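Local coordinates for protein coenzyme A transferase (Yersinia pestis, PDB 3QLI) that binds coenzyme A and probably transfers it between small carboxylic acids, as other members of the acetyl-CoA hydrolase/transferase family do, at residues Leu339-Asp342 against Ala346-Ser349; Ile380-Thr385 against Val391-Pro396; His410-Glu415 against Ile434-Pro439. All coordinates share one frame; numbering follows the deposited sequence.

Interaction 1. Residues Leu339-Asp342 against Ala346-Ser349; sequences LQID and ACNS
A classic beta bulge marks the end of this beta hairpin away from the turn: Leu339 and Gln340 both face Asn348, and their two amides converge on one carbonyl. Asn348 O accepts from Leu339 N at 2.9 Å and from Gln340 N at 3.0 Å, the latter lying in the carbonyl plane while the former is tilted out of it; Thr338 OG1 is a third partner of this oxygen. Asn348 N returns a bond to Gln340 O at 2.9 Å, completing an antiparallel hydrogen-bonded pair. Further along, Asp342 N donates to Ala346 O at 3.0 Å.

On the face carrying Gln340 and Asn348 the side chains run side by side. Asn348 CG stands opposite its own backbone nitrogen (chi1 178°), which carries the amide out alongside the extended Gln340 chain. There ND2 of Asn348 meets OE1 of Gln340 at 3.0 Å in an almost straight bond (174°). The acceptor sits in the amide plane of Asn348, yet the two amides are twisted 59° apart. OD1 of Asn348 is held by Gln356 NE2 and Glu350 N, a grip that should fix the rotation of the amide beside Glu350, a coenzyme A-binding residue.

The other face has Ile341 CG1 against Cys347 SG at 4.0 Å. At the turn, Asp342 OD1 is approached from above its carboxylate plane by Ala346 N at 3.3 Å and is also bonded to Thr344 OG1; OD2 meets Ile398 N. CD1 of Leu339 packs near Ser349 O. Leu339 binds coenzyme A, which places the classic bulge of this antiparallel hairpin at the coenzyme A site.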
loop_
_atom_site.group_PDB
_atom_site.type_symbol
_atom_site.label_atom_id
_atom_site.label_comp_id
_atom_site.label_asym_id
_atom_site.label_seq_id
_atom_site.Cartn_x
_atom_site.Cartn_y
_atom_site.Cartn_z
ATOM N N LEU A 339 -16.360 1.118 -8.497
ATOM C CA LEU A 339 -17.177 1.781 -9.517
ATOM C C LEU A 339 -16.683 1.442 -10.923
ATOM O O LEU A 339 -17.472 1.289 -11.853
ATOM C CB LEU A 339 -17.177 3.304 -9.309
ATOM C CG LEU A 339 -17.875 3.760 -8.024
ATOM C CD1 LEU A 339 -17.915 5.282 -7.944
ATOM C CD2 LEU A 339 -19.288 3.187 -7.951
ATOM N N GLN A 340 -15.371 1.332 -11.072
ATOM C CA GLN A 340 -14.778 1.037 -12.374
ATOM C C GLN A 340 -13.580 0.119 -12.236
ATOM O O GLN A 340 -12.872 0.150 -11.224
ATOM C CB GLN A 340 -14.289 2.321 -13.049
ATOM C CG GLN A 340 -15.290 3.440 -13.138
ATOM C CD GLN A 340 -14.646 4.686 -13.697
ATOM O OE1 GLN A 340 -13.629 5.153 -13.183
ATOM N NE2 GLN A 340 -15.204 5.207 -14.781
ATOM N N ILE A 341 -13.342 -0.682 -13.271
ATOM C CA ILE A 341 -12.130 -1.475 -13.373
ATOM C C ILE A 341 -11.533 -1.212 -14.747
ATOM O O ILE A 341 -12.249 -1.248 -15.749
ATOM C CB ILE A 341 -12.430 -2.990 -13.251
ATOM C CG1 ILE A 341 -13.148 -3.299 -11.931
ATOM C CG2 ILE A 341 -11.142 -3.792 -13.353
ATOM C CD1 ILE A 341 -13.490 -4.791 -11.770
ATOM N N ASP A 342 -10.237 -0.935 -14.821
ATOM C CA ASP A 342 -9.672 -0.696 -16.145
ATOM C C ASP A 342 -8.910 -1.908 -16.672
ATOM O O ASP A 342 -8.795 -2.920 -15.980
ATOM C CB ASP A 342 -8.884 0.628 -16.236
ATOM C CG ASP A 342 -7.517 0.578 -15.555
ATOM O OD1 ASP A 342 -6.990 -0.532 -15.272
ATOM O OD2 ASP A 342 -6.958 1.688 -15.340
ATOM N N ALA A 346 -6.460 -2.094 -12.465
ATOM C CA ALA A 346 -6.647 -1.108 -11.404
ATOM C C ALA A 346 -8.141 -0.850 -11.203
ATOM O O ALA A 346 -8.922 -0.946 -12.154
ATOM C CB ALA A 346 -5.936 0.187 -11.769
ATOM N N CYS A 347 -8.535 -0.506 -9.977
ATOM C CA CYS A 347 -9.943 -0.241 -9.654
ATOM C C CYS A 347 -10.131 1.165 -9.101
ATOM O O CYS A 347 -9.240 1.708 -8.434
ATOM C CB CYS A 347 -10.455 -1.266 -8.635
ATOM S SG CYS A 347 -10.163 -2.988 -9.212
ATOM N N ASN A 348 -11.301 1.737 -9.370
ATOM C CA ASN A 348 -11.628 3.086 -8.908
ATOM C C ASN A 348 -12.977 3.125 -8.209
ATOM O O ASN A 348 -13.987 2.707 -8.778
ATOM C CB ASN A 348 -11.651 4.061 -10.082
ATOM C CG ASN A 348 -12.036 5.466 -9.656
ATOM O OD1 ASN A 348 -11.676 5.915 -8.569
ATOM N ND2 ASN A 348 -12.779 6.162 -10.509
ATOM N N SER A 349 -12.994 3.637 -6.981
ATOM C CA SER A 349 -14.229 3.751 -6.217
ATOM C C SER A 349 -14.663 5.209 -6.056
ATOM O O SER A 349 -15.667 5.490 -5.415
ATOM C CB SER A 349 -14.054 3.130 -4.827
ATOM O OG SER A 349 -13.946 1.723 -4.904
#

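Interaction 2. Residues Ile380-Thr385 against Val391-Pro396; sequences IATPST and VSRIIP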
loop_
_atom_site.group_PDB
_atom_site.type_symbol
_atom_site.label_atom_id
_atom_site.label_comp_id
_atom_site.label_asym_id
_atom_site.label_seq_id
_atom_site.Cartn_x
_atom_site.Cartn_y
_atom_site.Cartn_z
ATOM N N ILE A 380 -12.828 -7.923 -5.622
ATOM C CA ILE A 380 -13.398 -6.605 -5.883
ATOM C C ILE A 380 -14.421 -6.820 -6.993
ATOM O O ILE A 380 -14.101 -7.382 -8.033
ATOM C CB ILE A 380 -12.333 -5.598 -6.312
ATOM C CG1 ILE A 380 -11.404 -5.284 -5.120
ATOM C CG2 ILE A 380 -12.998 -4.337 -6.851
ATOM C CD1 ILE A 380 -10.179 -4.420 -5.482
ATOM N N ALA A 381 -15.658 -6.405 -6.749
ATOM C CA ALA A 381 -16.755 -6.760 -7.644
ATOM C C ALA A 381 -17.486 -5.525 -8.132
ATOM O O ALA A 381 -17.608 -4.537 -7.402
ATOM C CB ALA A 381 -17.732 -7.688 -6.927
ATOM N N THR A 382 -17.988 -5.585 -9.363
ATOM C CA THR A 382 -18.877 -4.538 -9.863
ATOM C C THR A 382 -19.757 -5.115 -10.964
ATOM O O THR A 382 -19.324 -6.013 -11.690
ATOM C CB THR A 382 -18.094 -3.350 -10.464
ATOM O OG1 THR A 382 -19.009 -2.402 -11.038
ATOM C CG2 THR A 382 -17.145 -3.833 -11.554
ATOM N N PRO A 383 -20.998 -4.610 -11.087
ATOM C CA PRO A 383 -21.769 -4.890 -12.309
ATOM C C PRO A 383 -20.947 -4.375 -13.490
ATOM O O PRO A 383 -20.195 -3.403 -13.309
ATOM C CB PRO A 383 -23.021 -4.015 -12.161
ATOM C CG PRO A 383 -23.027 -3.529 -10.745
ATOM C CD PRO A 383 -21.642 -3.617 -10.208
ATOM N N SER A 384 -21.094 -4.969 -14.671
ATOM C CA SER A 384 -20.247 -4.607 -15.798
ATOM C C SER A 384 -20.644 -3.290 -16.453
ATOM O O SER A 384 -19.839 -2.690 -17.161
ATOM C CB SER A 384 -20.244 -5.718 -16.852
ATOM O OG SER A 384 -21.504 -5.790 -17.495
ATOM N N THR A 385 -21.877 -2.842 -16.229
ATOM C CA THR A 385 -22.353 -1.615 -16.862
ATOM C C THR A 385 -23.114 -0.716 -15.897
ATOM O O THR A 385 -23.412 -1.102 -14.766
ATOM C CB THR A 385 -23.281 -1.906 -18.061
ATOM O OG1 THR A 385 -24.524 -2.445 -17.591
ATOM C CG2 THR A 385 -22.627 -2.895 -19.004
ATOM N N VAL A 391 -23.472 2.486 -20.348
ATOM C CA VAL A 391 -22.105 2.862 -19.979
ATOM C C VAL A 391 -21.348 1.684 -19.361
ATOM O O VAL A 391 -21.857 1.010 -18.472
ATOM C CB VAL A 391 -22.085 4.034 -18.982
ATOM C CG1 VAL A 391 -20.664 4.287 -18.493
ATOM C CG2 VAL A 391 -22.670 5.303 -19.612
ATOM N N SER A 392 -20.130 1.446 -19.837
ATOM C CA SER A 392 -19.337 0.334 -19.344
ATOM C C SER A 392 -18.605 0.715 -18.064
ATOM O O SER A 392 -18.025 1.799 -17.974
ATOM C CB SER A 392 -18.326 -0.105 -20.391
ATOM O OG SER A 392 -17.606 -1.240 -19.937
ATOM N N ARG A 393 -18.613 -0.177 -17.078
ATOM C CA ARG A 393 -17.820 0.055 -15.866
ATOM C C ARG A 393 -16.462 -0.609 -15.988
ATOM O O ARG A 393 -15.588 -0.424 -15.131
ATOM C CB ARG A 393 -18.562 -0.419 -14.612
ATOM C CG ARG A 393 -19.758 0.471 -14.246
ATOM C CD ARG A 393 -20.415 0.004 -12.950
ATOM N NE ARG A 393 -21.468 0.911 -12.485
ATOM C CZ ARG A 393 -21.249 2.069 -11.867
ATOM N NH1 ARG A 393 -20.005 2.492 -11.641
ATOM N NH2 ARG A 393 -22.278 2.814 -11.477
ATOM N N ILE A 394 -16.281 -1.377 -17.062
ATOM C CA ILE A 394 -14.967 -1.893 -17.427
ATOM C C ILE A 394 -14.425 -0.953 -18.496
ATOM O O ILE A 394 -15.011 -0.826 -19.568
ATOM C CB ILE A 394 -15.035 -3.325 -17.994
ATOM C CG1 ILE A 394 -15.796 -4.259 -17.038
ATOM C CG2 ILE A 394 -13.621 -3.836 -18.332
ATOM C CD1 ILE A 394 -15.209 -4.343 -15.606
ATOM N N ILE A 395 -13.319 -0.274 -18.205
ATOM C CA ILE A 395 -12.888 0.830 -19.060
ATOM C C ILE A 395 -11.430 0.687 -19.476
ATOM O O ILE A 395 -10.665 -0.071 -18.857
ATOM C CB ILE A 395 -13.104 2.203 -18.372
ATOM C CG1 ILE A 395 -12.234 2.326 -17.109
ATOM C CG2 ILE A 395 -14.575 2.393 -18.025
ATOM C CD1 ILE A 395 -12.240 3.727 -16.487
ATOM N N PRO A 396 -11.032 1.409 -20.533
ATOM C CA PRO A 396 -9.632 1.292 -20.962
ATOM C C PRO A 396 -8.669 1.696 -19.845
ATOM O O PRO A 396 -7.731 0.953 -19.563
ATOM C CB PRO A 396 -9.534 2.289 -22.121
ATOM C CG PRO A 396 -10.956 2.392 -22.651
ATOM C CD PRO A 396 -11.821 2.293 -21.415
HETATM O O HOH W 1 -18.987 -3.735 -19.685
HETATM O O HOH W 2 -24.514 -0.423 -12.043
#
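Thr385 and Ser392 face each other as an antiparallel non-hydrogen-bonded pair, their CA atoms 4.4 Å apart, in the short hairpin of strands 385-386 and 391-392. Next to this pair, Arg393 N donates to Ser384 O at 2.8 Å. The bond is nearly straight at 167°, but the donor stands above the carbonyl plane. The same oxygen takes a second bond from a water that also donates to Ser392 OG, so Ser384 O is joined to 391-396 twice, once directly and once through water.

Most of the side-chain contact comes from Arg393, a coenzyme A-binding residue. Its chain runs fully extended from CG to NE (chi2 -177°, chi3 174°) and passes across the backbone of Thr382 to Thr385. CB packs near Pro383 O, and CD is 3.4 Å from both that oxygen and Thr382 OG1. Thr382 OG1 donates to Pro383 O at 2.8 Å, which holds the hydroxyl beside the aliphatic part of the arginine. Farther out, Thr385 O lies at the guanidinium edge, near its plane, and a second water donates to this carbonyl and accepts weakly from NE. NH1 finds its partner outside, on Leu339 O. Phe441 of helix 439-451 touches Thr385 and Ser392. Spanning Arg393 in the sequence, Ser392 OG donates to Ile394 O at 2.7 Å.

Interaction 3. Residues His410-Glu415 against Ile434-Pro439; sequences HYIVTE and IELAHP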
loop_
_atom_site.group_PDB
_atom_site.type_symbol
_atom_site.label_atom_id
_atom_site.label_comp_id
_atom_site.label_asym_id
_atom_site.label_seq_id
_atom_site.Cartn_x
_atom_site.Cartn_y
_atom_site.Cartn_z
ATOM N N HIS A 410 -6.310 -8.616 -6.771
ATOM C CA HIS A 410 -6.225 -10.065 -6.726
ATOM C C HIS A 410 -7.292 -10.676 -7.618
ATOM O O HIS A 410 -7.014 -11.114 -8.730
ATOM C CB HIS A 410 -6.418 -10.547 -5.287
ATOM C CG HIS A 410 -6.148 -12.006 -5.093
ATOM N ND1 HIS A 410 -6.527 -12.686 -3.955
ATOM C CD2 HIS A 410 -5.536 -12.914 -5.887
ATOM C CE1 HIS A 410 -6.159 -13.949 -4.058
ATOM N NE2 HIS A 410 -5.556 -14.115 -5.221
ATOM N N TYR A 411 -8.521 -10.677 -7.123
ATOM C CA TYR A 411 -9.644 -11.235 -7.852
ATOM C C TYR A 411 -10.664 -10.165 -8.183
ATOM O O TYR A 411 -11.083 -9.417 -7.302
ATOM C CB TYR A 411 -10.373 -12.259 -6.976
ATOM C CG TYR A 411 -9.919 -13.692 -7.102
ATOM C CD1 TYR A 411 -10.410 -14.511 -8.108
ATOM C CD2 TYR A 411 -9.025 -14.234 -6.194
ATOM C CE1 TYR A 411 -10.005 -15.827 -8.216
ATOM C CE2 TYR A 411 -8.613 -15.545 -6.294
ATOM C CZ TYR A 411 -9.106 -16.337 -7.305
ATOM O OH TYR A 411 -8.694 -17.645 -7.403
ATOM N N ILE A 412 -11.084 -10.096 -9.441
ATOM C CA ILE A 412 -12.163 -9.179 -9.787
ATOM C C ILE A 412 -13.360 -10.005 -10.233
ATOM O O ILE A 412 -13.192 -11.116 -10.730
ATOM C CB ILE A 412 -11.768 -8.210 -10.898
ATOM C CG1 ILE A 412 -11.238 -8.968 -12.120
ATOM C CG2 ILE A 412 -10.737 -7.192 -10.359
ATOM C CD1 ILE A 412 -11.055 -8.079 -13.361
ATOM N N VAL A 413 -14.557 -9.463 -10.038
ATOM C CA VAL A 413 -15.791 -10.182 -10.356
ATOM C C VAL A 413 -16.817 -9.238 -10.952
ATOM O O VAL A 413 -16.997 -8.127 -10.458
ATOM C CB VAL A 413 -16.413 -10.808 -9.099
ATOM C CG1 VAL A 413 -17.849 -11.318 -9.394
ATOM C CG2 VAL A 413 -15.512 -11.932 -8.563
ATOM N N THR A 414 -17.472 -9.679 -12.030
ATOM C CA THR A 414 -18.667 -9.014 -12.545
ATOM C C THR A 414 -19.729 -10.107 -12.704
ATOM O O THR A 414 -19.491 -11.259 -12.348
ATOM C CB THR A 414 -18.437 -8.328 -13.927
ATOM O OG1 THR A 414 -18.287 -9.332 -14.942
ATOM C CG2 THR A 414 -17.196 -7.404 -13.927
ATOM N N GLU A 415 -20.891 -9.758 -13.242
ATOM C CA GLU A 415 -21.932 -10.758 -13.468
ATOM C C GLU A 415 -21.500 -11.822 -14.495
ATOM O O GLU A 415 -22.126 -12.885 -14.613
ATOM C CB GLU A 415 -23.265 -10.097 -13.858
ATOM C CG GLU A 415 -23.326 -9.475 -15.258
ATOM C CD GLU A 415 -22.916 -8.006 -15.295
ATOM O OE1 GLU A 415 -22.145 -7.555 -14.416
ATOM O OE2 GLU A 415 -23.373 -7.287 -16.208
ATOM N N ILE A 434 -11.351 -8.152 -20.369
ATOM C CA ILE A 434 -12.349 -7.875 -21.395
ATOM C C ILE A 434 -13.488 -8.894 -21.356
ATOM O O ILE A 434 -14.645 -8.562 -21.613
ATOM C CB ILE A 434 -11.694 -7.829 -22.799
ATOM C CG1 ILE A 434 -10.903 -6.521 -22.950
ATOM C CG2 ILE A 434 -12.743 -7.915 -23.889
ATOM C CD1 ILE A 434 -9.931 -6.508 -24.141
ATOM N N GLU A 435 -13.168 -10.138 -21.024
ATOM C CA GLU A 435 -14.203 -11.169 -20.987
ATOM C C GLU A 435 -15.170 -11.007 -19.811
ATOM O O GLU A 435 -16.210 -11.677 -19.766
ATOM C CB GLU A 435 -13.606 -12.584 -21.055
ATOM C CG GLU A 435 -12.859 -12.869 -22.364
ATOM C CD GLU A 435 -13.665 -12.448 -23.602
ATOM O OE1 GLU A 435 -14.723 -13.057 -23.839
ATOM O OE2 GLU A 435 -13.257 -11.504 -24.328
ATOM N N LEU A 436 -14.848 -10.108 -18.873
ATOM C CA LEU A 436 -15.787 -9.786 -17.785
ATOM C C LEU A 436 -16.657 -8.584 -18.122
ATOM O O LEU A 436 -17.580 -8.250 -17.383
ATOM C CB LEU A 436 -15.046 -9.498 -16.469
ATOM C CG LEU A 436 -14.275 -10.649 -15.828
ATOM C CD1 LEU A 436 -13.845 -10.283 -14.406
ATOM C CD2 LEU A 436 -15.090 -11.934 -15.820
ATOM N N ALA A 437 -16.332 -7.897 -19.216
ATOM C CA ALA A 437 -17.123 -6.742 -19.640
ATOM C C ALA A 437 -18.410 -7.224 -20.308
ATOM O O ALA A 437 -18.490 -8.374 -20.742
ATOM C CB ALA A 437 -16.318 -5.877 -20.612
ATOM N N HIS A 438 -19.418 -6.363 -20.385
ATOM C CA HIS A 438 -20.633 -6.719 -21.118
ATOM C C HIS A 438 -20.292 -6.984 -22.595
ATOM O O HIS A 438 -19.462 -6.289 -23.198
ATOM C CB HIS A 438 -21.709 -5.629 -20.990
ATOM C CG HIS A 438 -23.057 -6.054 -21.495
ATOM N ND1 HIS A 438 -23.365 -6.107 -22.839
ATOM C CD2 HIS A 438 -24.161 -6.488 -20.837
ATOM C CE1 HIS A 438 -24.606 -6.541 -22.987
ATOM N NE2 HIS A 438 -25.111 -6.786 -21.788
ATOM N N PRO A 439 -20.919 -8.001 -23.191
ATOM C CA PRO A 439 -20.646 -8.254 -24.616
ATOM C C PRO A 439 -20.710 -7.002 -25.509
ATOM O O PRO A 439 -19.895 -6.875 -26.433
ATOM C CB PRO A 439 -21.728 -9.262 -24.999
ATOM C CG PRO A 439 -21.929 -10.061 -23.717
ATOM C CD PRO A 439 -21.788 -9.034 -22.592
#
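Leu436 directs its CB toward strand 411-414, and its side chain can be walked outward across two strand residues. CB comes first, 3.6 Å from Thr414 OG1 and 3.9 Å from Thr414 CG2, resting against both branches of that threonine. CG stands beside the leucine's own backbone nitrogen (chi1 -65°), which sends the rest of the chain back along the strand. At the tip, CD1 meets the far end of Ile412, lying 3.7 Å from Ile412 CD1 and equally close to Ile412 CG1, and Val419 of the adjoining strand 417-420 also touches this leucine. Strand 411-414 is part of the mixed, mainly parallel sheet of the C-terminal alpha/beta domain, while Leu436 sits in the type I beta turn from Ile434 to Ala437 that links helices 426-434 and 439-451. The turn is stitched to the strand by a hydrogen bond as well: Thr414 OG1 donates to Leu436 O at 2.8 Å, and the hydroxyl sits in the plane of the Leu436 carbonyl, on a lone pair of its oxygen. Thr414 OG1 also accepts from Phe416 N, so the buried hydroxyl is used both as donor and as acceptor. Just past the turn, His438 ND1 caps Asp440 N at the start of helix 439-451.

In the fold
The three contacts form one continuous patch of the C-terminal domain. Interactions 1 and 2 have centres 7 Å apart and share a small sheet, in which Ile341 O bonds to Ile395 N at 2.9 Å. They also join at Leu339 and Arg393, two residues that bind coenzyme A in this protein, although none is bound to this chain. Interaction 3 lies 7 Å from interaction 2, centre to centre. Ile380 N bonds to Tyr411 O at 2.8 Å, setting strands 377-381 and 411-414 side by side in the large sheet, and Ser384 OG bonds to Glu415 OE2 at 2.7 Å. Ile341 CD1 packs on Ile412 CG2 at 3.9 Å, while the Thr414 side chain remains about 7 Å from that of Arg393.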